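Local coordinates for aminoglycoside N(3)-acetyltransferase, AAC(3)-IVa (Escherichia coli, PDB 6MN4), which transfers an acetyl group from acetyl-CoA to the 3-amino group of 2-deoxystreptamine antibiotics and probably confers resistance to gentamicin, kanamycin, tobramycin, neomycin and apramycin, at residues D189-R194 with F241-E246. The protein carries 1 engineered substitution. Numbering follows the deposited sequence.
Sequences DHCCER and FLHPPE. With ZN (zinc ion), chain H; AM2 (apramycin), chain G.
A zinc ion joins the two loops: Cys191 SG holds it at 2.2 Å from one and His243 ND1 at 2.2 Å from the other. No hydrogen bond crosses between the segments themselves; the metal joins them directly. Cys191 SG also accepts the backbone N-H of Glu193 (3.5 Å, 160° at the hydrogen), a second-shell bond that probably tempers the charge of the thiolate. Its chi1 of 69° sets the sulfur between backbone N and carbonyl carbon, facing the metal. Glu193 brings its carboxylate to the edge of the His243 imidazole, OE1 3.3 Å from CE1, the two planes 85° apart. The aliphatic part of Arg194 crosses the same ring obliquely, with CD 3.5 Å from His243 CD2; the chain then bends at chi3, and NE bonds to the carbonyl of Ile240. Cys249 and Cys252, the latter on helix 250-257, complete a zinc site of three cysteines and one histidine that ties the loop after strand 179-187 to the C-terminal part of the chain. Deeper in, the His190 imidazole has the Phe241 carbonyl oxygen over one face, offset toward the rim, while Leu242 CD2 comes within 3.5 Å of His190 CD2. Both ring nitrogens are engaged: ND1 accepts the Cys192 N-H almost in the ring plane, and NE2 bonds to Glu159, which together fix the ring's rotation. On the apramycin side, Asp189 turns away from the 241-246 loop; its OD2 pairs with Arg170 and lies 3.3 Å from OC2 of the antibiotic.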
ATOM      1  N   ASP A 189      -6.882   2.405 -12.781  1.00 70.21           N
ATOM      2  CA  ASP A 189      -7.141   3.285 -11.655  1.00 75.80           C
ATOM      3  C   ASP A 189      -8.441   4.052 -11.856  1.00 72.24           C
ATOM      4  O   ASP A 189      -8.960   4.177 -12.969  1.00 61.98           O
ATOM      5  CB  ASP A 189      -5.978   4.259 -11.408  1.00 78.83           C
ATOM      6  CG  ASP A 189      -5.663   5.128 -12.605  1.00 81.18           C
ATOM      7  OD1 ASP A 189      -6.260   4.920 -13.684  1.00 84.55           O
ATOM      8  OD2 ASP A 189      -4.812   6.032 -12.459  1.00 81.02           O
ATOM      9  N   HIS A 190      -8.965   4.546 -10.741  1.00 75.06           N
ATOM     10  CA  HIS A 190     -10.186   5.332 -10.701  1.00 75.32           C
ATOM     11  C   HIS A 190     -10.180   6.109  -9.387  1.00 78.99           C
ATOM     12  O   HIS A 190      -9.122   6.288  -8.770  1.00 80.73           O
ATOM     13  CB  HIS A 190     -11.416   4.421 -10.855  1.00 68.76           C
ATOM     14  CG  HIS A 190     -11.230   3.056 -10.271  1.00 63.87           C
ATOM     15  ND1 HIS A 190     -11.203   2.826  -8.912  1.00 61.44           N
ATOM     16  CD2 HIS A 190     -11.055   1.850 -10.861  1.00 66.48           C
ATOM     17  CE1 HIS A 190     -11.024   1.537  -8.691  1.00 65.20           C
ATOM     18  NE2 HIS A 190     -10.931   0.922  -9.856  1.00 68.23           N
ATOM     19  N   CYS A 191     -11.355   6.564  -8.954  1.00 88.12           N
ATOM     20  CA  CYS A 191     -11.450   7.300  -7.700  1.00 98.49           C
ATOM     21  C   CYS A 191     -11.073   6.446  -6.498  1.00 83.43           C
ATOM     22  O   CYS A 191     -10.688   6.996  -5.459  1.00 88.36           O
ATOM     23  CB  CYS A 191     -12.864   7.864  -7.537  1.00109.51           C
ATOM     24  SG  CYS A 191     -14.150   6.634  -7.251  1.00129.41           S
ATOM     25  N   CYS A 192     -11.166   5.121  -6.618  1.00 72.54           N
ATOM     26  CA  CYS A 192     -10.847   4.162  -5.563  1.00 73.95           C
ATOM     27  C   CYS A 192     -11.739   4.314  -4.338  1.00 70.02           C
ATOM     28  O   CYS A 192     -11.490   3.665  -3.314  1.00 69.53           O
ATOM     29  CB  CYS A 192      -9.371   4.249  -5.146  1.00 79.95           C
ATOM     30  SG  CYS A 192      -8.206   3.561  -6.342  1.00 87.98           S
ATOM     31  N   GLU A 193     -12.776   5.152  -4.416  1.00 48.00           N
ATOM     32  CA  GLU A 193     -13.669   5.332  -3.277  1.00 56.05           C
ATOM     33  C   GLU A 193     -14.392   4.037  -2.939  1.00 58.17           C
ATOM     34  O   GLU A 193     -14.494   3.661  -1.765  1.00 58.73           O
ATOM     35  CB  GLU A 193     -14.674   6.448  -3.566  1.00 65.68           C
ATOM     36  CG  GLU A 193     -14.092   7.856  -3.491  1.00 73.72           C
ATOM     37  CD  GLU A 193     -15.153   8.936  -3.616  1.00 83.35           C
ATOM     38  OE1 GLU A 193     -16.355   8.614  -3.491  1.00 86.64           O
ATOM     39  OE2 GLU A 193     -14.785  10.107  -3.844  1.00 89.11           O
ATOM     40  N   ARG A 194     -14.887   3.330  -3.958  1.00 58.05           N
ATOM     41  CA  ARG A 194     -15.631   2.099  -3.733  1.00 51.28           C
ATOM     42  C   ARG A 194     -14.752   0.944  -3.277  1.00 47.31           C
ATOM     43  O   ARG A 194     -15.266  -0.169  -3.116  1.00 45.41           O
ATOM     44  CB  ARG A 194     -16.394   1.711  -5.000  1.00 46.92           C
ATOM     45  CG  ARG A 194     -17.557   2.637  -5.309  1.00 45.13           C
ATOM     46  CD  ARG A 194     -18.197   2.298  -6.639  1.00 51.46           C
ATOM     47  NE  ARG A 194     -18.802   0.971  -6.629  1.00 58.22           N
ATOM     48  CZ  ARG A 194     -20.049   0.725  -6.235  1.00 62.87           C
ATOM     49  NH1 ARG A 194     -20.824   1.721  -5.821  1.00 60.02           N
ATOM     50  NH2 ARG A 194     -20.521  -0.515  -6.254  1.00 63.64           N
ATOM     51  N   PHE A 241     -16.085  -1.869  -8.424  1.00 55.11           N
ATOM     52  CA  PHE A 241     -15.299  -0.763  -7.893  1.00 48.76           C
ATOM     53  C   PHE A 241     -15.506   0.526  -8.676  1.00 52.15           C
ATOM     54  O   PHE A 241     -14.976   1.568  -8.279  1.00 57.42           O
ATOM     55  CB  PHE A 241     -13.813  -1.129  -7.883  1.00 42.03           C
ATOM     56  CG  PHE A 241     -13.450  -2.164  -6.857  1.00 36.29           C
ATOM     57  CD1 PHE A 241     -14.112  -2.215  -5.643  1.00 31.47           C
ATOM     58  CD2 PHE A 241     -12.444  -3.086  -7.107  1.00 33.32           C
ATOM     59  CE1 PHE A 241     -13.780  -3.168  -4.694  1.00 30.62           C
ATOM     60  CE2 PHE A 241     -12.108  -4.038  -6.163  1.00 32.30           C
ATOM     61  CZ  PHE A 241     -12.777  -4.079  -4.954  1.00 30.07           C
ATOM     62  N   LEU A 242     -16.258   0.479  -9.770  1.00 50.98           N
ATOM     63  CA  LEU A 242     -16.550   1.665 -10.559  1.00 52.34           C
ATOM     64  C   LEU A 242     -17.814   2.340 -10.054  1.00 56.72           C
ATOM     65  O   LEU A 242     -18.806   1.678  -9.735  1.00 65.58           O
ATOM     66  CB  LEU A 242     -16.724   1.318 -12.037  1.00 52.10           C
ATOM     67  CG  LEU A 242     -15.530   0.763 -12.806  1.00 45.69           C
ATOM     68  CD1 LEU A 242     -15.777   0.933 -14.297  1.00 49.36           C
ATOM     69  CD2 LEU A 242     -14.224   1.428 -12.377  1.00 44.17           C
ATOM     70  N   HIS A 243     -17.768   3.660  -9.984  1.00 69.25           N
ATOM     71  CA  HIS A 243     -18.968   4.416  -9.689  1.00 80.70           C
ATOM     72  C   HIS A 243     -19.951   4.279 -10.849  1.00 71.35           C
ATOM     73  O   HIS A 243     -19.543   4.284 -12.015  1.00 83.52           O
ATOM     74  CB  HIS A 243     -18.626   5.888  -9.456  1.00 89.46           C
ATOM     75  CG  HIS A 243     -18.277   6.210  -8.036  1.00104.24           C
ATOM     76  ND1 HIS A 243     -17.314   7.135  -7.698  1.00111.91           N
ATOM     77  CD2 HIS A 243     -18.767   5.733  -6.868  1.00108.17           C
ATOM     78  CE1 HIS A 243     -17.229   7.218  -6.382  1.00110.07           C
ATOM     79  NE2 HIS A 243     -18.097   6.374  -5.855  1.00106.97           N
ATOM     80  N   PRO A 244     -21.240   4.132 -10.569  1.00 63.52           N
ATOM     81  CA  PRO A 244     -22.227   4.111 -11.645  1.00 60.93           C
ATOM     82  C   PRO A 244     -22.292   5.463 -12.331  1.00 68.59           C
ATOM     83  O   PRO A 244     -21.915   6.485 -11.736  1.00 70.43           O
ATOM     84  CB  PRO A 244     -23.540   3.786 -10.917  1.00 59.83           C
ATOM     85  CG  PRO A 244     -23.310   4.221  -9.511  1.00 61.47           C
ATOM     86  CD  PRO A 244     -21.855   3.960  -9.243  1.00 59.19           C
ATOM     87  N   PRO A 245     -22.745   5.512 -13.586  1.00 76.97           N
ATOM     88  CA  PRO A 245     -22.904   6.815 -14.250  1.00 84.96           C
ATOM     89  C   PRO A 245     -23.845   7.750 -13.514  1.00 96.58           C
ATOM     90  O   PRO A 245     -23.769   8.969 -13.714  1.00103.90           O
ATOM     91  CB  PRO A 245     -23.454   6.441 -15.633  1.00 81.87           C
ATOM     92  CG  PRO A 245     -23.047   5.016 -15.832  1.00 66.66           C
ATOM     93  CD  PRO A 245     -23.095   4.392 -14.474  1.00 71.88           C
ATOM     94  N   GLU A 246     -24.726   7.217 -12.664  1.00106.30           N
ATOM     95  CA  GLU A 246     -25.606   8.068 -11.871  1.00116.30           C
ATOM     96  C   GLU A 246     -24.807   8.963 -10.931  1.00113.37           C
ATOM     97  O   GLU A 246     -25.166  10.127 -10.715  1.00120.13           O
ATOM     98  CB  GLU A 246     -26.587   7.200 -11.083  1.00125.98           C
ATOM     99  CG  GLU A 246     -27.114   5.995 -11.855  1.00134.68           C
ATOM    100  CD  GLU A 246     -27.309   4.770 -10.978  1.00138.20           C
ATOM    101  OE1 GLU A 246     -27.452   4.934  -9.748  1.00140.91           O
ATOM    102  OE2 GLU A 246     -27.323   3.643 -11.519  1.00138.55           O
TER
HETATM  103 ZN    ZN H 302     -15.514   7.024  -8.875  1.00106.68          ZN
HETATM  104  CA1 AM2 G 301      -3.954   8.507  -8.591  0.96105.37           C
HETATM  105  CA2 AM2 G 301      -5.262   8.820  -9.326  0.96101.47           C
HETATM  106  CA3 AM2 G 301      -5.039   9.130 -10.812  0.96101.27           C
HETATM  107  CA4 AM2 G 301      -3.936  10.115 -11.039  0.96103.28           C
HETATM  108  CA5 AM2 G 301      -2.642   9.694 -10.290  0.96103.51           C
HETATM  109  CA6 AM2 G 301      -1.527  10.612 -10.591  0.96 98.48           C
HETATM  110  CA7 AM2 G 301      -1.243  10.532 -12.102  0.96100.62           C
HETATM  111  CA8 AM2 G 301      -2.455  11.050 -12.914  0.96101.33           C
HETATM  112  CA9 AM2 G 301      -0.091  12.653 -12.446  0.96101.98           C
HETATM  113  OA4 AM2 G 301      -2.901   9.586  -8.825  0.96107.45           O
HETATM  114  OA5 AM2 G 301      -3.734  10.360 -12.524  0.96101.22           O
HETATM  115  NA2 AM2 G 301      -6.149   7.661  -9.219  0.96 99.46           N
HETATM  116  NA7 AM2 G 301       0.006  11.199 -12.451  0.96101.99           N
HETATM  117  OA6 AM2 G 301      -1.961  11.930 -10.207  0.96 94.06           O
HETATM  118  OA8 AM2 G 301      -2.285  10.758 -14.222  0.96106.16           O
HETATM  119  OA1 AM2 G 301      -3.455   7.353  -9.091  0.96103.23           O
HETATM  120  CB1 AM2 G 301      -2.392  11.841 -15.047  0.96112.44           C
HETATM  121  CB2 AM2 G 301      -3.612  12.743 -14.756  0.96117.17           C
HETATM  122  CB3 AM2 G 301      -3.762  13.817 -15.763  0.96117.72           C
HETATM  123  CB4 AM2 G 301      -2.677  13.840 -16.792  0.96117.84           C
HETATM  124  CB5 AM2 G 301      -2.421  12.447 -17.423  0.96117.42           C
HETATM  125  CB6 AM2 G 301      -1.073  12.427 -18.031  0.96118.98           C
HETATM  126  OB1 AM2 G 301      -2.458  11.352 -16.455  0.96113.82           O
HETATM  127  NB4 AM2 G 301      -3.048  14.794 -17.866  0.96117.68           N
HETATM  128  OB2 AM2 G 301      -4.816  11.952 -14.769  0.96118.74           O
HETATM  129  OB3 AM2 G 301      -3.788  15.113 -15.073  0.96116.22           O
HETATM  130  OB6 AM2 G 301      -0.400  11.310 -17.536  0.96119.19           O
HETATM  131  CC1 AM2 G 301      -3.119   6.343  -8.105  0.96 98.56           C
HETATM  132  CC2 AM2 G 301      -2.148   5.425  -8.834  0.96 93.51           C
HETATM  133  CC3 AM2 G 301      -1.828   4.202  -7.963  0.96 97.15           C
HETATM  134  CC4 AM2 G 301      -1.088   4.607  -6.702  0.96 98.05           C
HETATM  135  CC5 AM2 G 301      -1.482   5.967  -6.089  0.96 98.53           C
HETATM  136  CC6 AM2 G 301      -2.501   6.891  -6.814  0.96 99.53           C
HETATM  137  NC4 AM2 G 301      -1.320   3.554  -5.704  0.96 99.83           N
HETATM  138  NC6 AM2 G 301      -3.555   7.164  -5.828  0.96101.63           N
HETATM  139  OC2 AM2 G 301      -2.733   5.018 -10.047  0.96 87.46           O
HETATM  140  OC3 AM2 G 301      -1.010   3.322  -8.694  0.96100.04           O